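Local coordinates for protein molybdopterin biosynthesis enzyme, MoaB (Thermus thermophilus, PDB 3MCH) that probably takes part in molybdenum cofactor biosynthesis, as a MogA/MoaB family member with a likely molybdopterin-binding domain, at residues V37-L42 against R55-R60; L126-P129 against G134-E137; V145-L150 against K156-G161. All blocks are in the same frame, centred on the assembly; numbering follows the deposited sequence.

Overall arrangement
The three contacts follow one another along a chain folded as an alpha/beta domain around a mixed sheet. Interaction 1 lays helix 47-60 against strand 35-43, an edge strand of the sheet within this chain. Interaction 2 is the turn by which the more central strand 123-128 enters helix 132-142; its centre is 17 Å from that of interaction 1. Interaction 3, the C-terminal tail folded back on helix 146-154, lies 20 Å from interaction 1 and 19 Å from interaction 2 between centres, although its nearest atoms come within about 5 Å of the latter. Through the Leu128-Gly70 backbone bond, interaction 2 adjoins the glycine-rich loop that in relatives probably contributes to molybdopterin binding; interaction 3 adjoins a second subunit.

Interaction 1 of 3, residues V37-L42 against R55-R60; sequences VAAYEL and RLWADR
Trp57 reaches from helix 55-60 to strand 37-42 and is met there on a face and at an edge. Ala39 CB lies over one face of the indole, 3.9 Å from Trp57 CZ2; its distance of 4.2 Å from the six-membered ring's centroid, 22° off the normal, fits an offset CH-pi contact. Glu41 runs past the ring in the opposite direction. Its CB packs 3.7 Å from Trp57 CZ2; from there a CG beside the backbone N (chi1 -80°) and an extended chain carry the carboxylate to the indole nitrogen. Glu41 and Trp57 belong to a beta-alpha-beta crossover: strand 35-43 leads into helix 47-60, which packs on a face of the sheet, passing strand 2-9, where Trp57 also touches Leu7, before parallel strand 65-69. Trp57 NE1 donates to Glu41 OE2 at 3.1 Å, in a bent bond with an N-H...O angle of 142°. The acceptor lies near the indole plane, yet the donor approaches from above the carboxylate plane, the two planes being almost perpendicular. Tyr40 points away from the helix, stacks with His23 and hydrogen-bonds through OH to Asp20.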
ATOM      1  N   VAL B  37     -20.242 -20.764  -2.929  1.00 13.73           N
ATOM      2  CA  VAL B  37     -19.098 -21.193  -3.720  1.00 14.20           C
ATOM      3  C   VAL B  37     -19.611 -21.879  -4.971  1.00 14.73           C
ATOM      4  O   VAL B  37     -20.133 -22.999  -4.914  1.00 14.61           O
ATOM      5  CB  VAL B  37     -18.197 -22.151  -2.911  1.00 15.45           C
ATOM      6  CG1 VAL B  37     -17.024 -22.621  -3.765  1.00 16.90           C
ATOM      7  CG2 VAL B  37     -17.681 -21.434  -1.663  1.00 17.90           C
ATOM      8  N   ALA B  38     -19.458 -21.187  -6.096  1.00 14.31           N
ATOM      9  CA  ALA B  38     -19.936 -21.666  -7.383  1.00 14.49           C
ATOM     10  C   ALA B  38     -18.852 -22.274  -8.258  1.00 14.60           C
ATOM     11  O   ALA B  38     -19.137 -22.782  -9.341  1.00 15.64           O
ATOM     12  CB  ALA B  38     -20.612 -20.527  -8.124  1.00 15.75           C
ATOM     13  N   ALA B  39     -17.608 -22.218  -7.801  1.00 13.91           N
ATOM     14  CA  ALA B  39     -16.516 -22.781  -8.581  1.00 14.20           C
ATOM     15  C   ALA B  39     -15.289 -23.046  -7.739  1.00 14.11           C
ATOM     16  O   ALA B  39     -15.022 -22.337  -6.771  1.00 13.69           O
ATOM     17  CB  ALA B  39     -16.156 -21.838  -9.727  1.00 15.04           C
ATOM     18  N   TYR B  40     -14.553 -24.086  -8.119  1.00 14.25           N
ATOM     19  CA  TYR B  40     -13.318 -24.464  -7.454  1.00 15.95           C
ATOM     20  C   TYR B  40     -12.424 -25.179  -8.458  1.00 17.27           C
ATOM     21  O   TYR B  40     -12.835 -26.163  -9.083  1.00 19.20           O
ATOM     22  CB  TYR B  40     -13.585 -25.388  -6.261  1.00 16.51           C
ATOM     23  CG  TYR B  40     -12.345 -26.135  -5.808  1.00 18.79           C
ATOM     24  CD1 TYR B  40     -11.206 -25.447  -5.388  1.00 16.50           C
ATOM     25  CD2 TYR B  40     -12.298 -27.531  -5.839  1.00 19.61           C
ATOM     26  CE1 TYR B  40     -10.044 -26.131  -5.015  1.00 18.46           C
ATOM     27  CE2 TYR B  40     -11.145 -28.221  -5.468  1.00 20.61           C
ATOM     28  CZ  TYR B  40     -10.024 -27.515  -5.059  1.00 20.28           C
ATOM     29  OH  TYR B  40      -8.877 -28.193  -4.711  1.00 23.54           O
ATOM     30  N   GLU B  41     -11.205 -24.677  -8.618  1.00 18.00           N
ATOM     31  CA  GLU B  41     -10.248 -25.274  -9.539  1.00 19.21           C
ATOM     32  C   GLU B  41      -8.829 -25.197  -8.992  1.00 20.60           C
ATOM     33  O   GLU B  41      -8.513 -24.355  -8.143  1.00 18.46           O
ATOM     34  CB  GLU B  41     -10.296 -24.566 -10.906  1.00 19.62           C
ATOM     35  CG  GLU B  41     -11.441 -24.990 -11.833  1.00 22.68           C
ATOM     36  CD  GLU B  41     -11.415 -24.256 -13.177  1.00 23.99           C
ATOM     37  OE1 GLU B  41     -10.337 -24.202 -13.807  1.00 25.40           O
ATOM     38  OE2 GLU B  41     -12.470 -23.740 -13.611  1.00 21.95           O
ATOM     39  N   LEU B  42      -7.986 -26.105  -9.470  1.00 20.32           N
ATOM     40  CA  LEU B  42      -6.574 -26.143  -9.108  1.00 21.78           C
ATOM     41  C   LEU B  42      -5.891 -25.661 -10.376  1.00 22.62           C
ATOM     42  O   LEU B  42      -6.333 -25.990 -11.478  1.00 23.33           O
ATOM     43  CB  LEU B  42      -6.113 -27.572  -8.825  1.00 24.38           C
ATOM     44  CG  LEU B  42      -6.653 -28.306  -7.598  1.00 25.63           C
ATOM     45  CD1 LEU B  42      -6.386 -29.798  -7.742  1.00 28.93           C
ATOM     46  CD2 LEU B  42      -5.997 -27.762  -6.348  1.00 26.97           C
ATOM     47  N   ARG B  55      -9.566 -15.086 -16.131  1.00 23.14           N
ATOM     48  CA  ARG B  55     -10.226 -14.432 -17.254  1.00 26.37           C
ATOM     49  C   ARG B  55     -11.591 -15.077 -17.488  1.00 25.72           C
ATOM     50  O   ARG B  55     -12.598 -14.389 -17.657  1.00 26.34           O
ATOM     51  CB  ARG B  55      -9.366 -14.574 -18.512  1.00 27.26           C
ATOM     52  CG  ARG B  55      -9.727 -13.622 -19.637  1.00 34.49           C
ATOM     53  CD  ARG B  55      -9.010 -14.011 -20.925  1.00 36.65           C
ATOM     54  NE  ARG B  55      -7.566 -14.155 -20.738  1.00 42.62           N
ATOM     55  CZ  ARG B  55      -6.725 -13.145 -20.535  1.00 45.01           C
ATOM     56  NH1 ARG B  55      -5.430 -13.383 -20.375  1.00 46.60           N
ATOM     57  NH2 ARG B  55      -7.173 -11.896 -20.503  1.00 47.58           N
ATOM     58  N   LEU B  56     -11.604 -16.404 -17.499  1.00 27.04           N
ATOM     59  CA  LEU B  56     -12.821 -17.184 -17.704  1.00 26.76           C
ATOM     60  C   LEU B  56     -13.858 -16.891 -16.624  1.00 25.51           C
ATOM     61  O   LEU B  56     -15.009 -16.560 -16.916  1.00 24.68           O
ATOM     62  CB  LEU B  56     -12.490 -18.678 -17.672  1.00 28.84           C
ATOM     63  CG  LEU B  56     -12.690 -19.537 -18.923  1.00 32.50           C
ATOM     64  CD1 LEU B  56     -11.835 -19.013 -20.062  1.00 31.33           C
ATOM     65  CD2 LEU B  56     -12.326 -20.978 -18.597  1.00 32.86           C
ATOM     66  N   TRP B  57     -13.436 -17.019 -15.370  1.00 24.40           N
ATOM     67  CA  TRP B  57     -14.316 -16.803 -14.229  1.00 22.34           C
ATOM     68  C   TRP B  57     -14.920 -15.407 -14.147  1.00 21.73           C
ATOM     69  O   TRP B  57     -16.083 -15.249 -13.782  1.00 20.83           O
ATOM     70  CB  TRP B  57     -13.560 -17.117 -12.936  1.00 21.00           C
ATOM     71  CG  TRP B  57     -13.345 -18.584 -12.715  1.00 21.46           C
ATOM     72  CD1 TRP B  57     -13.602 -19.598 -13.601  1.00 21.62           C
ATOM     73  CD2 TRP B  57     -12.852 -19.208 -11.526  1.00 20.45           C
ATOM     74  NE1 TRP B  57     -13.304 -20.812 -13.031  1.00 20.32           N
ATOM     75  CE2 TRP B  57     -12.843 -20.602 -11.757  1.00 19.87           C
ATOM     76  CE3 TRP B  57     -12.417 -18.725 -10.284  1.00 18.24           C
ATOM     77  CZ2 TRP B  57     -12.419 -21.519 -10.791  1.00 18.96           C
ATOM     78  CZ3 TRP B  57     -11.996 -19.637  -9.325  1.00 18.00           C
ATOM     79  CH2 TRP B  57     -12.000 -21.018  -9.583  1.00 18.05           C
ATOM     80  N   ALA B  58     -14.136 -14.394 -14.487  1.00 20.99           N
ATOM     81  CA  ALA B  58     -14.628 -13.030 -14.432  1.00 22.38           C
ATOM     82  C   ALA B  58     -15.414 -12.662 -15.680  1.00 23.78           C
ATOM     83  O   ALA B  58     -16.576 -12.273 -15.599  1.00 23.36           O
ATOM     84  CB  ALA B  58     -13.461 -12.062 -14.253  1.00 21.43           C
ATOM     85  N   ASP B  59     -14.772 -12.805 -16.833  1.00 25.07           N
ATOM     86  CA  ASP B  59     -15.379 -12.438 -18.107  1.00 27.35           C
ATOM     87  C   ASP B  59     -16.546 -13.294 -18.585  1.00 28.84           C
ATOM     88  O   ASP B  59     -17.555 -12.759 -19.050  1.00 31.02           O
ATOM     89  CB  ASP B  59     -14.307 -12.402 -19.200  1.00 27.31           C
ATOM     90  CG  ASP B  59     -13.201 -11.407 -18.900  1.00 30.00           C
ATOM     91  OD1 ASP B  59     -13.294 -10.694 -17.875  1.00 28.36           O
ATOM     92  OD2 ASP B  59     -12.238 -11.337 -19.691  1.00 29.74           O
ATOM     93  N   ARG B  60     -16.424 -14.612 -18.482  1.00 29.61           N
ATOM     94  CA  ARG B  60     -17.499 -15.477 -18.953  1.00 31.24           C
ATOM     95  C   ARG B  60     -18.459 -15.990 -17.891  1.00 30.25           C
ATOM     96  O   ARG B  60     -19.674 -15.872 -18.051  1.00 30.67           O
ATOM     97  CB  ARG B  60     -16.921 -16.663 -19.726  1.00 32.44           C
ATOM     98  CG  ARG B  60     -17.989 -17.492 -20.413  1.00 37.35           C
ATOM     99  CD  ARG B  60     -17.384 -18.407 -21.454  1.00 40.93           C
ATOM    100  NE  ARG B  60     -16.520 -19.421 -20.861  1.00 44.95           N
ATOM    101  CZ  ARG B  60     -15.748 -20.237 -21.567  1.00 46.32           C
ATOM    102  NH1 ARG B  60     -14.991 -21.137 -20.953  1.00 47.89           N
ATOM    103  NH2 ARG B  60     -15.722 -20.144 -22.891  1.00 47.33           N
TER

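Interaction 2 of 3, residues L126-P129 against G134-E137; sequences LNLP and GARE
Pro129 and Ala135 bring their CA atoms within 5.0 Å where the backbone leaves strand 123-128, turns, and comes back as the first part of helix 132-142. This is a beta-turn-alpha junction of the alpha/beta fold, and the contact across it is made by apolar side chains and backbone atoms. The pyrrolidine ring of Pro129 rests against the bare main chain of Gly134: its CB is 4.1 Å from Gly134 C and its CD 3.9 Å from Gly134 O. At the other end of the proline, the carbonyl oxygen meets the methyl group of Ala135, with Pro129 O 3.6 Å from Ala135 CB. One residue earlier, Leu128 also points toward the helix. Its CG is anti to the carbonyl carbon (chi1 -63°), and the branch ending in CD2 comes 4.0 Å from Ala135 O. Ile26 of helix 21-30 touches both Leu128 and Ala135, and Met99 of helix 93-99 touches Leu128.

Ser131 OG, just before the helix, is hydrogen-bonded to Gly134 N, and within the helix Ser138 OG is bonded to Gly134 O. On the sheet side, Leu128 shares backbone hydrogen bonds with Thr68 and Gly70, which ties the strand end to the glycine-rich signature loop of the family, a loop that in relatives probably contributes to molybdopterin binding. Across the junction, Leu128 CB lies 4.3 Å from Ala135 CB.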
ATOM      1  N   LEU B 126      -9.144 -11.393  -4.933  1.00 11.11           N
ATOM      2  CA  LEU B 126      -8.197 -11.282  -3.825  1.00 12.73           C
ATOM      3  C   LEU B 126      -7.216 -12.450  -3.857  1.00 10.50           C
ATOM      4  O   LEU B 126      -7.629 -13.596  -4.053  1.00 12.45           O
ATOM      5  CB  LEU B 126      -8.924 -11.307  -2.473  1.00 13.51           C
ATOM      6  CG  LEU B 126      -9.538 -10.015  -1.922  1.00 18.42           C
ATOM      7  CD1 LEU B 126     -10.604  -9.483  -2.853  1.00 18.97           C
ATOM      8  CD2 LEU B 126     -10.120 -10.309  -0.547  1.00 19.58           C
ATOM      9  N   ASN B 127      -5.931 -12.153  -3.665  1.00 11.92           N
ATOM     10  CA  ASN B 127      -4.875 -13.171  -3.617  1.00 12.56           C
ATOM     11  C   ASN B 127      -4.599 -13.509  -2.152  1.00 13.10           C
ATOM     12  O   ASN B 127      -3.939 -12.731  -1.456  1.00 12.81           O
ATOM     13  CB  ASN B 127      -3.545 -12.651  -4.178  1.00 15.44           C
ATOM     14  CG  ASN B 127      -3.579 -12.366  -5.664  1.00 14.95           C
ATOM     15  OD1 ASN B 127      -2.780 -11.567  -6.149  1.00 16.32           O
ATOM     16  ND2 ASN B 127      -4.467 -13.031  -6.396  1.00 16.04           N
ATOM     17  N   LEU B 128      -5.081 -14.657  -1.686  1.00 13.89           N
ATOM     18  CA  LEU B 128      -4.839 -15.098  -0.313  1.00 14.02           C
ATOM     19  C   LEU B 128      -3.568 -15.955  -0.269  1.00 15.34           C
ATOM     20  O   LEU B 128      -3.168 -16.537  -1.279  1.00 15.68           O
ATOM     21  CB  LEU B 128      -6.004 -15.959   0.181  1.00 13.41           C
ATOM     22  CG  LEU B 128      -7.398 -15.347   0.304  1.00 13.18           C
ATOM     23  CD1 LEU B 128      -8.420 -16.460   0.482  1.00 15.07           C
ATOM     24  CD2 LEU B 128      -7.430 -14.394   1.490  1.00 16.21           C
ATOM     25  N   PRO B 129      -2.915 -16.035   0.901  1.00 16.14           N
ATOM     26  CA  PRO B 129      -1.700 -16.847   1.034  1.00 18.17           C
ATOM     27  C   PRO B 129      -2.064 -18.314   0.782  1.00 19.06           C
ATOM     28  O   PRO B 129      -3.247 -18.663   0.762  1.00 19.66           O
ATOM     29  CB  PRO B 129      -1.276 -16.595   2.478  1.00 18.57           C
ATOM     30  CG  PRO B 129      -1.755 -15.207   2.724  1.00 19.51           C
ATOM     31  CD  PRO B 129      -3.132 -15.228   2.112  1.00 17.87           C
ATOM     32  N   GLY B 134      -2.792 -19.353   6.893  1.00 22.63           N
ATOM     33  CA  GLY B 134      -2.596 -18.065   6.249  1.00 22.77           C
ATOM     34  C   GLY B 134      -3.826 -17.564   5.512  1.00 21.73           C
ATOM     35  O   GLY B 134      -4.247 -16.419   5.693  1.00 21.04           O
ATOM     36  N   ALA B 135      -4.396 -18.416   4.666  1.00 20.38           N
ATOM     37  CA  ALA B 135      -5.592 -18.055   3.910  1.00 19.27           C
ATOM     38  C   ALA B 135      -6.721 -17.710   4.871  1.00 19.22           C
ATOM     39  O   ALA B 135      -7.460 -16.745   4.669  1.00 18.33           O
ATOM     40  CB  ALA B 135      -6.010 -19.212   3.009  1.00 19.55           C
ATOM     41  N   ARG B 136      -6.845 -18.499   5.931  1.00 18.99           N
ATOM     42  CA  ARG B 136      -7.894 -18.283   6.917  1.00 18.64           C
ATOM     43  C   ARG B 136      -7.807 -16.922   7.597  1.00 18.38           C
ATOM     44  O   ARG B 136      -8.789 -16.176   7.645  1.00 16.90           O
ATOM     45  CB  ARG B 136      -7.847 -19.384   7.979  1.00 20.61           C
ATOM     46  CG  ARG B 136      -8.975 -19.324   8.992  1.00 22.49           C
ATOM     47  CD  ARG B 136      -8.798 -20.387  10.075  1.00 26.22           C
ATOM     48  NE  ARG B 136      -8.588 -21.721   9.514  1.00 27.27           N
ATOM     49  CZ  ARG B 136      -7.505 -22.461   9.730  1.00 28.25           C
ATOM     50  NH1 ARG B 136      -6.523 -22.004  10.496  1.00 29.62           N
ATOM     51  NH2 ARG B 136      -7.404 -23.663   9.180  1.00 30.85           N
ATOM     52  N   GLU B 137      -6.633 -16.597   8.126  1.00 19.13           N
ATOM     53  CA  GLU B 137      -6.457 -15.328   8.817  1.00 19.58           C
ATOM     54  C   GLU B 137      -6.625 -14.134   7.885  1.00 16.45           C
ATOM     55  O   GLU B 137      -7.237 -13.135   8.258  1.00 17.06           O
ATOM     56  CB  GLU B 137      -5.086 -15.273   9.495  1.00 23.04           C
ATOM     57  CG  GLU B 137      -4.878 -16.359  10.532  1.00 26.54           C
ATOM     58  CD  GLU B 137      -3.731 -16.047  11.472  1.00 29.46           C
ATOM     59  OE1 GLU B 137      -2.663 -15.614  10.990  1.00 28.01           O
ATOM     60  OE2 GLU B 137      -3.900 -16.241  12.693  1.00 30.89           O
TER

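Interaction 3 of 3, residues V145-L150 against K156-G161; sequences VLPHAL and KPWKEG
Pro147 sets its CB squarely over one face of the Trp158 indole. The carbon is 3.4 Å from the centroid of the six-membered ring and only 2° off the normal, which defines a centred CH-pi contact; Pro147 CB is 3.6 Å from both Trp158 CD2 and Trp158 CE2. The proline's own carbonyl extends the contact, with Pro147 O 3.8 Å from Trp158 NE1. Trp158 reaches this position because its CG sits between the backbone N and the carbonyl carbon (chi1 63°), which turns one face of the indole onto Pro147.

The nitrogen edge of the ring is joined to the same helical turn by a water lying in the indole plane. This water accepts from Trp158 NE1 at 3.0 Å and is hydrogen-bonded to His148 ND1 at 3.2 Å, so it bridges tail and helix. Further out, Pro34 touches both Pro147 and Trp158, and Phe35 packs on Pro147 from strand 35-43. Lys156 forms a salt bridge with Asp64, tying down the start of the tail, while His148 packs on Leu112 of the second subunit. The whole is a C-terminal tail folded back over the first turn of the last helix, a proline-tryptophan CH-pi contact beside a subunit interface.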
ATOM      1  N   VAL B 145     -15.865  -6.449   5.793  1.00 15.53           N
ATOM      2  CA  VAL B 145     -16.203  -5.465   4.774  1.00 15.56           C
ATOM      3  C   VAL B 145     -16.366  -6.082   3.390  1.00 15.46           C
ATOM      4  O   VAL B 145     -16.587  -5.372   2.416  1.00 15.19           O
ATOM      5  CB  VAL B 145     -15.123  -4.360   4.689  1.00 17.54           C
ATOM      6  CG1 VAL B 145     -14.980  -3.668   6.036  1.00 18.35           C
ATOM      7  CG2 VAL B 145     -13.786  -4.961   4.256  1.00 16.01           C
ATOM      8  N   LEU B 146     -16.267  -7.404   3.312  1.00 15.82           N
ATOM      9  CA  LEU B 146     -16.375  -8.090   2.032  1.00 15.60           C
ATOM     10  C   LEU B 146     -17.752  -7.953   1.377  1.00 14.71           C
ATOM     11  O   LEU B 146     -17.844  -7.675   0.181  1.00 14.60           O
ATOM     12  CB  LEU B 146     -15.989  -9.564   2.203  1.00 14.83           C
ATOM     13  CG  LEU B 146     -15.620 -10.340   0.939  1.00 18.42           C
ATOM     14  CD1 LEU B 146     -14.615  -9.543   0.109  1.00 19.79           C
ATOM     15  CD2 LEU B 146     -15.028 -11.676   1.331  1.00 18.97           C
ATOM     16  N   PRO B 147     -18.843  -8.155   2.138  1.00 14.96           N
ATOM     17  CA  PRO B 147     -20.157  -8.013   1.501  1.00 15.65           C
ATOM     18  C   PRO B 147     -20.371  -6.599   0.947  1.00 15.74           C
ATOM     19  O   PRO B 147     -20.850  -6.431  -0.175  1.00 15.28           O
ATOM     20  CB  PRO B 147     -21.127  -8.341   2.632  1.00 16.29           C
ATOM     21  CG  PRO B 147     -20.354  -9.340   3.453  1.00 16.46           C
ATOM     22  CD  PRO B 147     -18.975  -8.710   3.498  1.00 15.35           C
ATOM     23  N   HIS B 148     -20.018  -5.585   1.737  1.00 16.77           N
ATOM     24  CA  HIS B 148     -20.180  -4.199   1.298  1.00 16.78           C
ATOM     25  C   HIS B 148     -19.364  -3.963   0.030  1.00 16.71           C
ATOM     26  O   HIS B 148     -19.837  -3.346  -0.927  1.00 17.26           O
ATOM     27  CB  HIS B 148     -19.716  -3.223   2.387  1.00 19.08           C
ATOM     28  CG  HIS B 148     -19.970  -1.783   2.051  1.00 25.67           C
ATOM     29  ND1 HIS B 148     -21.229  -1.222   2.081  1.00 27.99           N
ATOM     30  CD2 HIS B 148     -19.132  -0.798   1.647  1.00 27.28           C
ATOM     31  CE1 HIS B 148     -21.157   0.045   1.711  1.00 28.13           C
ATOM     32  NE2 HIS B 148     -19.895   0.327   1.441  1.00 27.11           N
ATOM     33  N   ALA B 149     -18.130  -4.453   0.034  1.00 14.90           N
ATOM     34  CA  ALA B 149     -17.246  -4.310  -1.111  1.00 13.76           C
ATOM     35  C   ALA B 149     -17.862  -4.930  -2.362  1.00 13.90           C
ATOM     36  O   ALA B 149     -17.882  -4.315  -3.431  1.00 13.59           O
ATOM     37  CB  ALA B 149     -15.907  -4.978  -0.814  1.00 14.83           C
ATOM     38  N   LEU B 150     -18.356  -6.154  -2.223  1.00 13.06           N
ATOM     39  CA  LEU B 150     -18.954  -6.859  -3.353  1.00 13.32           C
ATOM     40  C   LEU B 150     -20.217  -6.179  -3.875  1.00 15.41           C
ATOM     41  O   LEU B 150     -20.454  -6.165  -5.080  1.00 15.79           O
ATOM     42  CB  LEU B 150     -19.249  -8.318  -2.968  1.00 12.44           C
ATOM     43  CG  LEU B 150     -17.987  -9.188  -2.908  1.00 12.07           C
ATOM     44  CD1 LEU B 150     -18.256 -10.467  -2.125  1.00 12.23           C
ATOM     45  CD2 LEU B 150     -17.522  -9.502  -4.326  1.00 12.02           C
ATOM     46  N   LYS B 156     -24.906  -5.865  -6.918  1.00 25.45           N
ATOM     47  CA  LYS B 156     -25.879  -6.813  -6.380  1.00 23.21           C
ATOM     48  C   LYS B 156     -26.114  -6.574  -4.889  1.00 23.43           C
ATOM     49  O   LYS B 156     -25.206  -6.179  -4.159  1.00 21.75           O
ATOM     50  CB  LYS B 156     -25.398  -8.255  -6.596  1.00 24.32           C
ATOM     51  CG  LYS B 156     -25.286  -8.672  -8.063  1.00 25.32           C
ATOM     52  CD  LYS B 156     -24.649 -10.061  -8.224  1.00 26.19           C
ATOM     53  CE  LYS B 156     -25.483 -11.164  -7.574  1.00 27.66           C
ATOM     54  NZ  LYS B 156     -24.854 -12.516  -7.711  1.00 27.68           N
ATOM     55  N   PRO B 157     -27.349  -6.808  -4.419  1.00 24.28           N
ATOM     56  CA  PRO B 157     -27.699  -6.617  -3.010  1.00 23.40           C
ATOM     57  C   PRO B 157     -27.357  -7.839  -2.164  1.00 23.57           C
ATOM     58  O   PRO B 157     -27.010  -8.897  -2.689  1.00 23.08           O
ATOM     59  CB  PRO B 157     -29.200  -6.381  -3.071  1.00 24.60           C
ATOM     60  CG  PRO B 157     -29.608  -7.351  -4.135  1.00 25.86           C
ATOM     61  CD  PRO B 157     -28.550  -7.131  -5.212  1.00 24.95           C
ATOM     62  N   TRP B 158     -27.450  -7.684  -0.849  1.00 23.33           N
ATOM     63  CA  TRP B 158     -27.179  -8.785   0.069  1.00 26.13           C
ATOM     64  C   TRP B 158     -27.912  -8.536   1.379  1.00 29.16           C
ATOM     65  O   TRP B 158     -28.214  -7.391   1.720  1.00 27.48           O
ATOM     66  CB  TRP B 158     -25.676  -8.928   0.325  1.00 24.72           C
ATOM     67  CG  TRP B 158     -25.060  -7.737   0.981  1.00 24.20           C
ATOM     68  CD1 TRP B 158     -24.788  -6.528   0.404  1.00 24.60           C
ATOM     69  CD2 TRP B 158     -24.649  -7.634   2.345  1.00 24.36           C
ATOM     70  NE1 TRP B 158     -24.233  -5.677   1.329  1.00 25.20           N
ATOM     71  CE2 TRP B 158     -24.140  -6.330   2.530  1.00 23.62           C
ATOM     72  CE3 TRP B 158     -24.667  -8.514   3.432  1.00 22.70           C
ATOM     73  CZ2 TRP B 158     -23.643  -5.888   3.759  1.00 24.59           C
ATOM     74  CZ3 TRP B 158     -24.175  -8.075   4.656  1.00 25.73           C
ATOM     75  CH2 TRP B 158     -23.674  -6.771   4.808  1.00 25.33           C
ATOM     76  N   LYS B 159     -28.200  -9.611   2.108  1.00 32.67           N
ATOM     77  CA  LYS B 159     -28.913  -9.505   3.377  1.00 37.42           C
ATOM     78  C   LYS B 159     -27.960  -9.751   4.537  1.00 40.10           C
ATOM     79  O   LYS B 159     -27.116 -10.645   4.477  1.00 40.91           O
ATOM     80  CB  LYS B 159     -30.057 -10.523   3.430  1.00 37.86           C
ATOM     81  CG  LYS B 159     -30.691 -10.820   2.078  1.00 39.29           C
ATOM     82  CD  LYS B 159     -31.123  -9.549   1.364  1.00 41.04           C
ATOM     83  CE  LYS B 159     -31.522  -9.836  -0.076  1.00 41.15           C
ATOM     84  NZ  LYS B 159     -31.748  -8.587  -0.855  1.00 40.94           N
ATOM     85  N   GLU B 160     -28.104  -8.960   5.595  1.00 44.77           N
ATOM     86  CA  GLU B 160     -27.244  -9.094   6.764  1.00 48.29           C
ATOM     87  C   GLU B 160     -27.772 -10.144   7.745  1.00 48.85           C
ATOM     88  O   GLU B 160     -28.584  -9.843   8.620  1.00 49.93           O
ATOM     89  CB  GLU B 160     -27.093  -7.733   7.461  1.00 51.19           C
ATOM     90  CG  GLU B 160     -28.377  -7.166   8.054  1.00 56.23           C
ATOM     91  CD  GLU B 160     -28.229  -5.730   8.527  1.00 58.74           C
ATOM     92  OE1 GLU B 160     -27.206  -5.413   9.174  1.00 60.58           O
ATOM     93  OE2 GLU B 160     -29.144  -4.920   8.260  1.00 59.85           O
ATOM     94  N   GLY B 161     -27.304 -11.379   7.589  1.00 48.87           N
ATOM     95  CA  GLY B 161     -27.735 -12.453   8.467  1.00 48.61           C
ATOM     96  C   GLY B 161     -27.115 -13.794   8.115  1.00 48.71           C
ATOM     97  O   GLY B 161     -26.080 -13.852   7.449  1.00 48.43           O
TER
HETATM   98  O   HOH W   1     -23.900  -2.694   1.220  1.00 35.51           O